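Local atomic coordinates of C-domain type II peptide synthetase (Streptomyces globisporus, PDB entry 4ZNM), a protein that is a free-standing condensation domain of the type II peptide synthetase kind, built of two lobes. Residues A[107-113]-A[144-148]; A[59-65]-A[176-180]; A[123-127]-A[400-404]. The contacts are given in a common frame with arbitrary orientation. Where two conformers were deposited one is given. Residues are numbered along the deposited sequence.

Contact 1. Residues A[107-113]-A[144-148]; sequences DVDESER and FDQKD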
ATOM      1  N   ASP A 107     -10.889 -11.870 -27.942  1.00 30.36           N
ATOM      2  CA  ASP A 107     -12.336 -11.731 -27.762  1.00 41.37           C
ATOM      3  C   ASP A 107     -12.871 -12.994 -27.103  1.00 38.21           C
ATOM      4  O   ASP A 107     -13.375 -13.868 -27.782  1.00 37.81           O
ATOM      5  CB  ASP A 107     -13.026 -11.491 -29.105  1.00 45.97           C
ATOM      6  CG  ASP A 107     -14.504 -11.125 -28.957  1.00 50.27           C
ATOM      7  OD1 ASP A 107     -15.089 -11.397 -27.888  1.00 46.69           O
ATOM      8  OD2 ASP A 107     -15.081 -10.578 -29.924  1.00 53.12           O
ATOM      9  N   VAL A 108     -12.761 -13.082 -25.783  1.00 32.69           N
ATOM     10  CA  VAL A 108     -13.123 -14.312 -25.081  1.00 34.53           C
ATOM     11  C   VAL A 108     -14.300 -14.087 -24.124  1.00 32.84           C
ATOM     12  O   VAL A 108     -14.709 -12.955 -23.887  1.00 38.81           O
ATOM     13  CB  VAL A 108     -11.908 -14.871 -24.329  1.00 27.17           C
ATOM     14  CG1 VAL A 108     -10.850 -15.364 -25.307  1.00 66.97           C
ATOM     15  CG2 VAL A 108     -11.315 -13.806 -23.377  1.00 35.62           C
ATOM     16  N   ASP A 109     -14.837 -15.166 -23.569  1.00 37.30           N
ATOM     17  CA  ASP A 109     -16.034 -15.075 -22.717  1.00 38.58           C
ATOM     18  C   ASP A 109     -15.683 -14.406 -21.375  1.00 32.58           C
ATOM     19  O   ASP A 109     -14.497 -14.291 -21.016  1.00 31.63           O
ATOM     20  CB  ASP A 109     -16.663 -16.470 -22.529  1.00 57.15           C
ATOM     21  CG  ASP A 109     -15.760 -17.438 -21.790  1.00 80.04           C
ATOM     22  OD1 ASP A 109     -15.126 -17.031 -20.794  1.00 82.66           O
ATOM     23  OD2 ASP A 109     -15.703 -18.621 -22.198  1.00 89.18           O
ATOM     24  N   GLU A 110     -16.686 -13.939 -20.640  1.00 39.87           N
ATOM     25  CA  GLU A 110     -16.433 -13.043 -19.501  1.00 40.07           C
ATOM     26  C   GLU A 110     -15.461 -13.616 -18.474  1.00 40.82           C
ATOM     27  O   GLU A 110     -14.521 -12.921 -18.034  1.00 48.25           O
ATOM     28  CB  GLU A 110     -17.752 -12.678 -18.806  1.00 49.11           C
ATOM     29  CG  GLU A 110     -17.580 -11.801 -17.530  1.00 49.48           C
ATOM     30  CD  GLU A 110     -16.786 -10.511 -17.784  1.00 43.88           C
ATOM     31  OE1 GLU A 110     -16.735 -10.080 -18.957  1.00 46.39           O
ATOM     32  OE2 GLU A 110     -16.204  -9.930 -16.825  1.00 39.18           O
ATOM     33  N   SER A 111     -15.668 -14.863 -18.052  1.00 39.17           N
ATOM     34  CA  SER A 111     -14.778 -15.422 -17.025  1.00 42.72           C
ATOM     35  C   SER A 111     -13.324 -15.454 -17.536  1.00 46.54           C
ATOM     36  O   SER A 111     -12.370 -15.254 -16.781  1.00 43.42           O
ATOM     37  CB  SER A 111     -15.215 -16.816 -16.586  1.00 49.66           C
ATOM     38  OG  SER A 111     -15.140 -17.747 -17.644  1.00 61.96           O
ATOM     39  N   GLU A 112     -13.143 -15.694 -18.821  1.00 44.45           N
ATOM     40  CA  GLU A 112     -11.794 -15.728 -19.344  1.00 40.70           C
ATOM     41  C   GLU A 112     -11.182 -14.314 -19.364  1.00 42.18           C
ATOM     42  O   GLU A 112      -9.960 -14.170 -19.233  1.00 43.70           O
ATOM     43  CB  GLU A 112     -11.783 -16.355 -20.731  1.00 44.54           C
ATOM     44  CG  GLU A 112     -10.387 -16.578 -21.310  1.00 58.21           C
ATOM     45  CD  GLU A 112      -9.553 -17.552 -20.485  1.00 68.11           C
ATOM     46  OE1 GLU A 112     -10.134 -18.382 -19.748  1.00 70.26           O
ATOM     47  OE2 GLU A 112      -8.309 -17.472 -20.569  1.00 74.84           O
ATOM     48  N   ARG A 113     -12.029 -13.288 -19.498  1.00 37.46           N
ATOM     49  CA  ARG A 113     -11.591 -11.880 -19.452  1.00 32.26           C
ATOM     50  C   ARG A 113     -11.063 -11.420 -18.079  1.00 32.33           C
ATOM     51  O   ARG A 113     -10.051 -10.711 -17.998  1.00 27.69           O
ATOM     52  CB  ARG A 113     -12.738 -10.966 -19.890  1.00 29.82           C
ATOM     53  CG  ARG A 113     -13.003 -11.080 -21.408  1.00 31.02           C
ATOM     54  CD  ARG A 113     -13.946 -10.057 -21.969  1.00 29.90           C
ATOM     55  NE  ARG A 113     -14.365 -10.473 -23.318  1.00 27.87           N
ATOM     56  CZ  ARG A 113     -14.904  -9.666 -24.219  1.00 29.74           C
ATOM     57  NH1 ARG A 113     -15.154  -8.398 -23.913  1.00 30.37           N
ATOM     58  NH2 ARG A 113     -15.199 -10.123 -25.432  1.00 35.71           N
ATOM     59  N   PHE A 144      -9.811  -6.532 -25.087  1.00 24.03           N
ATOM     60  CA  PHE A 144     -10.519  -7.724 -25.526  1.00 23.73           C
ATOM     61  C   PHE A 144     -11.206  -7.538 -26.872  1.00 23.23           C
ATOM     62  O   PHE A 144     -11.179  -8.427 -27.734  1.00 23.65           O
ATOM     63  CB  PHE A 144     -11.544  -8.113 -24.480  1.00 22.89           C
ATOM     64  CG  PHE A 144     -10.931  -8.368 -23.127  1.00 23.57           C
ATOM     65  CD1 PHE A 144     -10.180  -9.509 -22.892  1.00 25.64           C
ATOM     66  CD2 PHE A 144     -11.111  -7.471 -22.095  1.00 28.80           C
ATOM     67  CE1 PHE A 144      -9.628  -9.746 -21.636  1.00 27.76           C
ATOM     68  CE2 PHE A 144     -10.570  -7.713 -20.852  1.00 32.45           C
ATOM     69  CZ  PHE A 144      -9.823  -8.848 -20.627  1.00 30.48           C
ATOM     70  N   ASP A 145     -11.868  -6.407 -27.017  1.00 24.30           N
ATOM     71  CA  ASP A 145     -12.608  -6.086 -28.241  1.00 24.90           C
ATOM     72  C   ASP A 145     -12.730  -4.569 -28.249  1.00 25.26           C
ATOM     73  O   ASP A 145     -12.055  -3.893 -27.448  1.00 22.57           O
ATOM     74  CB  ASP A 145     -13.954  -6.818 -28.303  1.00 25.11           C
ATOM     75  CG  ASP A 145     -14.893  -6.454 -27.156  1.00 31.82           C
ATOM     76  OD1 ASP A 145     -14.851  -5.288 -26.710  1.00 30.43           O
ATOM     77  OD2 ASP A 145     -15.695  -7.324 -26.719  1.00 37.30           O
ATOM     78  N   GLN A 146     -13.521  -4.020 -29.161  1.00 21.78           N
ATOM     79  CA  GLN A 146     -13.502  -2.575 -29.407  1.00 24.18           C
ATOM     80  C   GLN A 146     -14.142  -1.792 -28.253  1.00 26.96           C
ATOM     81  O   GLN A 146     -14.054  -0.561 -28.208  1.00 27.80           O
ATOM     82  CB  GLN A 146     -14.203  -2.249 -30.739  1.00 36.22           C
ATOM     83  CG  GLN A 146     -13.365  -2.590 -31.971  1.00 33.36           C
ATOM     84  CD  GLN A 146     -12.090  -1.748 -32.054  1.00 40.43           C
ATOM     85  OE1 GLN A 146     -12.138  -0.530 -32.217  1.00 44.50           O
ATOM     86  NE2 GLN A 146     -10.952  -2.393 -31.899  1.00 43.10           N
ATOM     87  N   LYS A 147     -14.765  -2.485 -27.311  1.00 20.22           N
ATOM     88  CA  LYS A 147     -15.444  -1.778 -26.212  1.00 22.51           C
ATOM     89  C   LYS A 147     -15.158  -2.336 -24.811  1.00 23.91           C
ATOM     90  O   LYS A 147     -15.729  -1.847 -23.820  1.00 20.02           O
ATOM     91  CB  LYS A 147     -16.970  -1.780 -26.457  1.00 29.26           C
ATOM     92  CG  LYS A 147     -17.569  -3.158 -26.593  1.00 47.63           C
ATOM     93  CD  LYS A 147     -19.064  -3.103 -26.920  1.00 70.99           C
ATOM     94  CE  LYS A 147     -19.638  -4.496 -27.122  1.00 83.26           C
ATOM     95  NZ  LYS A 147     -19.001  -5.202 -28.266  1.00 83.90           N
ATOM     96  N   ASP A 148     -14.278  -3.339 -24.714  1.00 28.75           N
ATOM     97  CA  ASP A 148     -13.869  -3.862 -23.400  1.00 23.43           C
ATOM     98  C   ASP A 148     -12.344  -4.016 -23.289  1.00 21.53           C
ATOM     99  O   ASP A 148     -11.717  -4.532 -24.199  1.00 23.67           O
ATOM    100  CB  ASP A 148     -14.584  -5.186 -23.188  1.00 24.48           C
ATOM    101  CG  ASP A 148     -14.514  -5.696 -21.758  1.00 30.67           C
ATOM    102  OD1 ASP A 148     -14.115  -4.950 -20.829  1.00 28.38           O
ATOM    103  OD2 ASP A 148     -14.895  -6.873 -21.577  1.00 32.25           O
TER
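The aliphatic part of the R113 side chain lies flat over the ring of F144, with CG of R113 3.6 Å from the ring centroid and only 15° off its normal, a CH-pi contact. It joins the first turn of helix 110-125 to the β-hairpin connection between the antiparallel strands 137-143 and 148-156. V108 adds a looser apolar contact, its CG2 4.5 Å from CD1 of F144.

Beyond the ring, the R113 guanidinium enters a cluster of acidic groups, with CB of F144 over one of its faces and the carboxylates of D145 and D148 near its plane. NH1 of R113 donates to OD2 of D148 at 2.8 Å and to OD2 of D145 at 3.1 Å, while NH2 of R113 reaches the same OD2 of D145, also at 3.1 Å, and pairs with OD1 of D107 at 2.8 Å. R113 thus pairs with three aspartates, two of them from the hairpin, in one salt-bridge network. R53 of strand 47-55 brings a second positive charge to D148 and E110.

Each segment is also ordered from within. D109 is the N-cap of the helix: its OD1 accepts from the backbone N of E112 at 3.1 Å and from OG of S111 at 3.2 Å. In the hairpin, D145 forms an Asx turn, OD1 taking the backbone N of K147 at 2.9 Å. NE of R113 also donates to the carbonyl O of V108, just ahead of the helix, over 2.6 Å.

Contact 2. Residues A[59-65]-A[176-180]; sequences DEETLRE and YAARR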
ATOM      1  N   ASP A  59      -9.701   5.492 -28.075  1.00 26.68           N
ATOM      2  CA  ASP A  59      -8.765   5.938 -29.115  1.00 23.80           C
ATOM      3  C   ASP A  59      -7.364   5.885 -28.511  1.00 22.98           C
ATOM      4  O   ASP A  59      -7.001   6.718 -27.680  1.00 19.27           O
ATOM      5  CB  ASP A  59      -9.082   7.340 -29.617  1.00 24.31           C
ATOM      6  CG  ASP A  59      -8.184   7.748 -30.774  1.00 29.21           C
ATOM      7  OD1 ASP A  59      -8.431   7.267 -31.886  1.00 31.32           O
ATOM      8  OD2 ASP A  59      -7.227   8.520 -30.581  1.00 28.77           O
ATOM      9  N   GLU A  60      -6.574   4.906 -28.935  1.00 21.88           N
ATOM     10  CA  GLU A  60      -5.319   4.595 -28.269  1.00 24.16           C
ATOM     11  C   GLU A  60      -4.342   5.752 -28.317  1.00 23.85           C
ATOM     12  O   GLU A  60      -3.672   6.064 -27.336  1.00 21.21           O
ATOM     13  CB  GLU A  60      -4.702   3.368 -28.920  1.00 19.71           C
ATOM     14  CG  GLU A  60      -5.462   2.077 -28.638  1.00 28.34           C
ATOM     15  CD  GLU A  60      -5.070   0.917 -29.569  1.00 28.32           C
ATOM     16  OE1 GLU A  60      -3.994   0.968 -30.233  1.00 25.69           O
ATOM     17  OE2 GLU A  60      -5.881  -0.050 -29.660  1.00 26.82           O
ATOM     18  N   GLU A  61      -4.279   6.414 -29.463  0.61 18.18           N
ATOM     19  CA  GLU A  61      -3.359   7.534 -29.631  0.61 21.12           C
ATOM     20  C   GLU A  61      -3.686   8.669 -28.671  0.61 19.82           C
ATOM     21  O   GLU A  61      -2.792   9.333 -28.163  0.61 18.25           O
ATOM     22  CB  GLU A  61      -3.402   8.047 -31.074  0.61 29.04           C
ATOM     23  CG  GLU A  61      -2.563   9.291 -31.307  0.61 36.63           C
ATOM     24  CD  GLU A  61      -2.564   9.724 -32.761  0.61 52.94           C
ATOM     25  OE1 GLU A  61      -2.165  10.878 -33.033  0.61 60.01           O
ATOM     26  OE2 GLU A  61      -2.966   8.916 -33.626  0.61 51.42           O
ATOM     27  N   THR A  62      -4.975   8.901 -28.432  1.00 21.51           N
ATOM     28  CA  THR A  62      -5.385   9.972 -27.531  1.00 18.35           C
ATOM     29  C   THR A  62      -5.135   9.564 -26.088  1.00 20.78           C
ATOM     30  O   THR A  62      -4.786  10.393 -25.272  1.00 20.08           O
ATOM     31  CB  THR A  62      -6.868  10.342 -27.743  1.00 19.60           C
ATOM     32  OG1 THR A  62      -7.057  10.709 -29.102  1.00 25.92           O
ATOM     33  CG2 THR A  62      -7.300  11.557 -26.865  1.00 25.93           C
ATOM     34  N   LEU A  63      -5.282   8.281 -25.782  1.00 20.04           N
ATOM     35  CA  LEU A  63      -5.010   7.806 -24.437  1.00 18.89           C
ATOM     36  C   LEU A  63      -3.523   7.960 -24.129  1.00 23.82           C
ATOM     37  O   LEU A  63      -3.161   8.319 -23.008  1.00 22.11           O
ATOM     38  CB  LEU A  63      -5.451   6.350 -24.247  1.00 19.60           C
ATOM     39  CG  LEU A  63      -5.270   5.827 -22.835  1.00 23.05           C
ATOM     40  CD1 LEU A  63      -6.228   6.509 -21.861  1.00 27.62           C
ATOM     41  CD2 LEU A  63      -5.508   4.330 -22.790  1.00 23.56           C
ATOM     42  N   ARG A  64      -2.674   7.743 -25.130  1.00 20.17           N
ATOM     43  CA  ARG A  64      -1.241   7.883 -24.953  1.00 20.02           C
ATOM     44  C   ARG A  64      -0.886   9.337 -24.684  1.00 22.68           C
ATOM     45  O   ARG A  64      -0.090   9.651 -23.787  1.00 19.15           O
ATOM     46  CB  ARG A  64      -0.509   7.367 -26.164  1.00 18.42           C
ATOM     47  CG  ARG A  64       0.971   7.539 -26.091  1.00 19.35           C
ATOM     48  CD  ARG A  64       1.634   6.766 -27.226  1.00 17.96           C
ATOM     49  NE  ARG A  64       1.424   7.400 -28.496  1.00 18.76           N
ATOM     50  CZ  ARG A  64       0.669   6.917 -29.493  1.00 24.23           C
ATOM     51  NH1 ARG A  64       0.540   7.610 -30.609  1.00 19.94           N
ATOM     52  NH2 ARG A  64       0.020   5.771 -29.381  1.00 22.61           N
ATOM     53  N   GLU A  65      -1.469  10.229 -25.458  1.00 19.78           N
ATOM     54  CA  GLU A  65      -1.282  11.662 -25.224  1.00 22.42           C
ATOM     55  C   GLU A  65      -1.725  12.056 -23.818  1.00 24.36           C
ATOM     56  O   GLU A  65      -1.044  12.831 -23.156  1.00 21.69           O
ATOM     57  CB  GLU A  65      -2.057  12.486 -26.248  1.00 23.07           C
ATOM     58  CG  GLU A  65      -1.487  12.494 -27.655  1.00 49.46           C
ATOM     59  CD  GLU A  65      -2.452  13.108 -28.690  1.00 73.79           C
ATOM     60  OE1 GLU A  65      -3.670  13.225 -28.407  1.00 79.28           O
ATOM     61  OE2 GLU A  65      -1.982  13.469 -29.790  1.00 81.97           O
ATOM     62  N   TYR A 176      -8.142  12.447 -20.970  1.00 20.31           N
ATOM     63  CA  TYR A 176      -8.476  11.712 -22.194  1.00 21.94           C
ATOM     64  C   TYR A 176      -9.847  12.161 -22.727  1.00 24.31           C
ATOM     65  O   TYR A 176      -9.984  12.553 -23.884  1.00 26.82           O
ATOM     66  CB  TYR A 176      -8.469  10.182 -21.920  1.00 17.29           C
ATOM     67  CG  TYR A 176      -9.084   9.373 -23.038  1.00 17.46           C
ATOM     68  CD1 TYR A 176      -8.313   8.984 -24.122  1.00 22.98           C
ATOM     69  CD2 TYR A 176     -10.414   8.990 -23.012  1.00 26.27           C
ATOM     70  CE1 TYR A 176      -8.842   8.260 -25.145  1.00 20.17           C
ATOM     71  CE2 TYR A 176     -10.972   8.259 -24.052  1.00 20.34           C
ATOM     72  CZ  TYR A 176     -10.178   7.902 -25.117  1.00 24.35           C
ATOM     73  OH  TYR A 176     -10.691   7.180 -26.146  1.00 23.57           O
ATOM     74  N   ALA A 177     -10.860  12.141 -21.871  1.00 21.53           N
ATOM     75  CA  ALA A 177     -12.185  12.562 -22.286  1.00 21.68           C
ATOM     76  C   ALA A 177     -12.148  13.974 -22.813  1.00 25.44           C
ATOM     77  O   ALA A 177     -12.761  14.261 -23.823  1.00 26.38           O
ATOM     78  CB  ALA A 177     -13.159  12.447 -21.153  1.00 21.19           C
ATOM     79  N   ALA A 178     -11.445  14.878 -22.150  1.00 20.93           N
ATOM     80  CA  ALA A 178     -11.466  16.256 -22.644  1.00 24.35           C
ATOM     81  C   ALA A 178     -10.836  16.326 -24.051  1.00 25.62           C
ATOM     82  O   ALA A 178     -11.350  17.011 -24.929  1.00 28.74           O
ATOM     83  CB  ALA A 178     -10.751  17.184 -21.700  1.00 26.39           C
ATOM     84  N   ARG A 179      -9.743  15.599 -24.271  1.00 24.37           N
ATOM     85  CA  ARG A 179      -9.103  15.559 -25.594  1.00 21.21           C
ATOM     86  C   ARG A 179     -10.039  15.031 -26.650  1.00 22.05           C
ATOM     87  O   ARG A 179     -10.043  15.525 -27.773  1.00 24.85           O
ATOM     88  CB  ARG A 179      -7.836  14.697 -25.555  1.00 22.17           C
ATOM     89  CG  ARG A 179      -6.655  15.421 -25.007  1.00 33.63           C
ATOM     90  CD  ARG A 179      -5.403  14.556 -25.036  1.00 34.68           C
ATOM     91  NE  ARG A 179      -4.266  15.337 -24.583  1.00 32.31           N
ATOM     92  CZ  ARG A 179      -3.541  16.110 -25.383  1.00 34.22           C
ATOM     93  NH1 ARG A 179      -3.811  16.172 -26.674  1.00 26.31           N
ATOM     94  NH2 ARG A 179      -2.524  16.797 -24.898  1.00 32.68           N
ATOM     95  N   ARG A 180     -10.861  14.046 -26.281  1.00 27.25           N
ATOM     96  CA  ARG A 180     -11.857  13.490 -27.178  1.00 24.78           C
ATOM     97  C   ARG A 180     -13.025  14.449 -27.389  1.00 22.76           C
ATOM     98  O   ARG A 180     -13.851  14.234 -28.250  1.00 27.86           O
ATOM     99  CB  ARG A 180     -12.388  12.145 -26.640  1.00 25.03           C
ATOM    100  CG  ARG A 180     -11.381  11.022 -26.565  1.00 25.77           C
ATOM    101  CD  ARG A 180     -10.999  10.529 -27.958  1.00 24.43           C
ATOM    102  NE  ARG A 180     -12.071   9.735 -28.538  1.00 33.08           N
ATOM    103  CZ  ARG A 180     -12.204   9.487 -29.843  1.00 37.55           C
ATOM    104  NH1 ARG A 180     -11.345   9.992 -30.730  1.00 34.15           N
ATOM    105  NH2 ARG A 180     -13.212   8.742 -30.248  1.00 41.08           N
TER
HETATM  106  O   HOH W   1      -9.190  11.812 -30.505  1.00 42.00           O
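Y176 lies in the C-terminal part of helix 162-180, which packs against the start of helix 60-73; the short axes approach to 9.2 Å, and their directions differ by 127°, an obliquely crossed helix pair, more antiparallel than parallel. The Y176 ring lies against the first turn of the partner helix: its CD1 is 3.5 Å from CA of L63 and 3.9 Å from CB of L63. At its tip, OH of Y176 accepts a nearly linear hydrogen bond of 2.7 Å from the backbone N of D59. That residue is the N-cap of helix 60-73, its OD2 taking the backbone N of T62 at 3.1 Å, so the tyrosine meets the chain exactly where the helix begins.

One turn on, R179 brings its CB to 3.4 Å from CG2 of T62, the tightest apolar touch here. Its guanidinium lies with one face over CB of E65, and NH1 of R179 is 3.4 Å from OE1 of E65, a salt bridge of charge alone because the oxygen sits well out of the guanidinium plane; the strongest polar partner of this arginine is D69, farther along helix 60-73.

R180 places its guanidinium face over CB of D59, and its side chain lies about 6 Å from a bound sodium ion. A single water completes the join, accepting from NH1 of R180 and donating to OG1 of T62, at 2.8 Å from each of these two atoms.

Contact 3. Residues A[123-127]-A[400-404]; sequences EVEST and QAEGS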
ATOM      1  N   GLU A 123       1.700  -9.996 -14.672  1.00 22.62           N
ATOM      2  CA  GLU A 123       2.860  -9.955 -15.554  1.00 28.96           C
ATOM      3  C   GLU A 123       3.497  -8.580 -15.466  1.00 20.26           C
ATOM      4  O   GLU A 123       4.710  -8.462 -15.347  1.00 26.85           O
ATOM      5  CB  GLU A 123       2.479 -10.271 -17.011  1.00 33.55           C
ATOM      6  CG  GLU A 123       3.700 -10.250 -17.918  1.00 42.63           C
ATOM      7  CD  GLU A 123       3.347 -10.272 -19.381  1.00 50.95           C
ATOM      8  OE1 GLU A 123       2.254 -10.770 -19.721  1.00 40.71           O
ATOM      9  OE2 GLU A 123       4.169  -9.791 -20.191  1.00 57.77           O
ATOM     10  N   VAL A 124       2.691  -7.527 -15.510  1.00 24.03           N
ATOM     11  CA  VAL A 124       3.250  -6.176 -15.421  1.00 19.95           C
ATOM     12  C   VAL A 124       3.965  -6.016 -14.075  1.00 21.87           C
ATOM     13  O   VAL A 124       5.064  -5.509 -14.028  1.00 19.84           O
ATOM     14  CB  VAL A 124       2.170  -5.094 -15.615  1.00 17.60           C
ATOM     15  CG1 VAL A 124       2.695  -3.712 -15.219  1.00 20.32           C
ATOM     16  CG2 VAL A 124       1.697  -5.108 -17.051  1.00 18.35           C
ATOM     17  N   GLU A 125       3.378  -6.528 -12.996  1.00 23.47           N
ATOM     18  CA  GLU A 125       4.006  -6.436 -11.669  1.00 23.60           C
ATOM     19  C   GLU A 125       5.343  -7.161 -11.599  1.00 19.96           C
ATOM     20  O   GLU A 125       6.181  -6.824 -10.777  1.00 22.63           O
ATOM     21  CB  GLU A 125       3.077  -7.007 -10.580  1.00 23.98           C
ATOM     22  CG  GLU A 125       3.567  -6.763  -9.180  1.00 33.97           C
ATOM     23  CD  GLU A 125       2.723  -7.472  -8.106  1.00 41.71           C
ATOM     24  OE1 GLU A 125       3.180  -7.515  -6.921  1.00 28.25           O
ATOM     25  OE2 GLU A 125       1.630  -7.984  -8.448  1.00 47.46           O
ATOM     26  N   SER A 126       5.538  -8.188 -12.419  1.00 21.70           N
ATOM     27  CA  SER A 126       6.836  -8.850 -12.433  1.00 21.46           C
ATOM     28  C   SER A 126       7.902  -8.115 -13.247  1.00 21.26           C
ATOM     29  O   SER A 126       9.045  -8.539 -13.239  1.00 22.14           O
ATOM     30  CB  SER A 126       6.725 -10.269 -12.963  1.00 23.11           C
ATOM     31  OG  SER A 126       6.508 -10.223 -14.366  1.00 30.09           O
ATOM     32  N   THR A 127       7.562  -7.012 -13.896  1.00 25.01           N
ATOM     33  CA  THR A 127       8.557  -6.250 -14.631  1.00 26.33           C
ATOM     34  C   THR A 127       9.110  -5.120 -13.763  1.00 31.06           C
ATOM     35  O   THR A 127       8.532  -4.776 -12.735  1.00 26.66           O
ATOM     36  CB  THR A 127       7.990  -5.671 -15.931  1.00 27.94           C
ATOM     37  OG1 THR A 127       7.020  -4.649 -15.640  1.00 31.15           O
ATOM     38  CG2 THR A 127       7.367  -6.776 -16.758  1.00 27.00           C
ATOM     39  N   GLN A 400       1.555 -14.360  -6.850  1.00 28.39           N
ATOM     40  CA  GLN A 400       2.658 -13.784  -7.602  1.00 30.04           C
ATOM     41  C   GLN A 400       3.940 -14.273  -6.965  1.00 27.54           C
ATOM     42  O   GLN A 400       4.180 -14.021  -5.777  1.00 27.84           O
ATOM     43  CB  GLN A 400       2.595 -12.248  -7.582  1.00 36.15           C
ATOM     44  CG  GLN A 400       3.900 -11.528  -7.911  1.00 48.53           C
ATOM     45  CD  GLN A 400       4.155 -11.511  -9.381  1.00 41.99           C
ATOM     46  OE1 GLN A 400       4.974 -12.285  -9.916  1.00 42.29           O
ATOM     47  NE2 GLN A 400       3.424 -10.652 -10.063  1.00 29.18           N
ATOM     48  N   ALA A 401       4.765 -14.962  -7.753  1.00 27.33           N
ATOM     49  CA  ALA A 401       6.012 -15.514  -7.244  1.00 27.49           C
ATOM     50  C   ALA A 401       7.083 -14.436  -7.053  1.00 26.69           C
ATOM     51  O   ALA A 401       7.926 -14.560  -6.189  1.00 26.90           O
ATOM     52  CB  ALA A 401       6.514 -16.582  -8.172  1.00 73.37           C
ATOM     53  N   GLU A 402       7.032 -13.375  -7.858  1.00 25.81           N
ATOM     54  CA  GLU A 402       8.054 -12.335  -7.840  1.00 25.01           C
ATOM     55  C   GLU A 402       7.499 -11.008  -8.320  1.00 28.24           C
ATOM     56  O   GLU A 402       7.434 -10.758  -9.524  1.00 30.95           O
ATOM     57  CB  GLU A 402       9.252 -12.723  -8.713  1.00 46.72           C
ATOM     58  CG  GLU A 402      10.440 -11.762  -8.543  1.00 56.83           C
ATOM     59  CD  GLU A 402      11.799 -12.410  -8.823  1.00 64.55           C
ATOM     60  OE1 GLU A 402      11.883 -13.213  -9.789  1.00 56.81           O
ATOM     61  OE2 GLU A 402      12.780 -12.111  -8.075  1.00 72.33           O
ATOM     62  N   GLY A 403       7.110 -10.156  -7.370  1.00 25.40           N
ATOM     63  CA  GLY A 403       6.359  -8.955  -7.673  1.00 21.21           C
ATOM     64  C   GLY A 403       6.884  -7.724  -7.007  1.00 24.15           C
ATOM     65  O   GLY A 403       8.094  -7.618  -6.733  1.00 24.26           O
ATOM     66  N   SER A 404       5.972  -6.798  -6.708  1.00 22.90           N
ATOM     67  CA  SER A 404       6.366  -5.540  -6.071  1.00 18.96           C
ATOM     68  C   SER A 404       7.162  -5.806  -4.792  1.00 21.16           C
ATOM     69  O   SER A 404       6.836  -6.685  -3.994  1.00 20.78           O
ATOM     70  CB  SER A 404       5.164  -4.670  -5.748  1.00 25.04           C
ATOM     71  OG  SER A 404       4.375  -4.381  -6.906  1.00 27.49           O
TER
HETATM   72  O   HOH W   2      10.000 -10.588 -11.828  1.00 41.09           O
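E123, in the last turn of helix 110-125, points away from the loop 400-404, and its carboxylate pairs with R103 instead; what it supplies locally is its carbonyl O, 2.7 Å from OG of S126. V124 also turns away, packing on V152 and I154 of strand 148-156, and thus joins this side of the helix to the sheet.

E125 makes the main link. Its extended side chain reaches into the loop, where OE1 of E125 accepts a straight hydrogen bond (166°) from the backbone N of S404 at 2.9 Å. The same OE1 of E125 lies 3.6 Å from CA of G403, where a β-carbon in ideal position would clash with it, so the bare backbone allows the close approach. The other oxygen, OE2, is matched by R246 and R396, which pair with this buried carboxylate. Q400 flanks E125 and sends its NE2 to the carbonyl of N122, while OG of S404 bonds to H47.

At S126 the backbones come closest: CA of S126 makes a CA-H...O contact of 3.5 Å with O of E402, and a water lies 2.7 Å from O of S126 and reaches O of E402 by a weak 3.5 Å bond. T127 points away, with its OG1 2.7 Å from O of V124, and its O accepts a hydrogen bond from NE2 of H47. A helix end on the N-terminal sheet is thus tied to the loop leading from strand 388-392 to strand 410-416 of the other sheet, a junction between lobes consistent with the two-lobed condensation-domain fold.

Along the chain the six segments run 59-65, 107-113, 123-127, 144-148, 176-180 and 400-404, so contact 1 is nested within the loop closed by contact 2, whereas contact 3 crosses both. Contacts 1 and 2 lie at the periphery on the same side of the molecule, with centres 21 Å apart and nearest atoms about 6 Å apart. Contact 3 is more central, its centre 23 Å from that of contact 1 and 28 Å from that of contact 2. Helix 110-125 spans contacts 1 and 3. Contacts 1 and 2 thus join elements of the lobe built on the sheet with strands 137-143 and 148-156, whereas contact 3 joins helix 110-125 to the loop leading toward the second sheet.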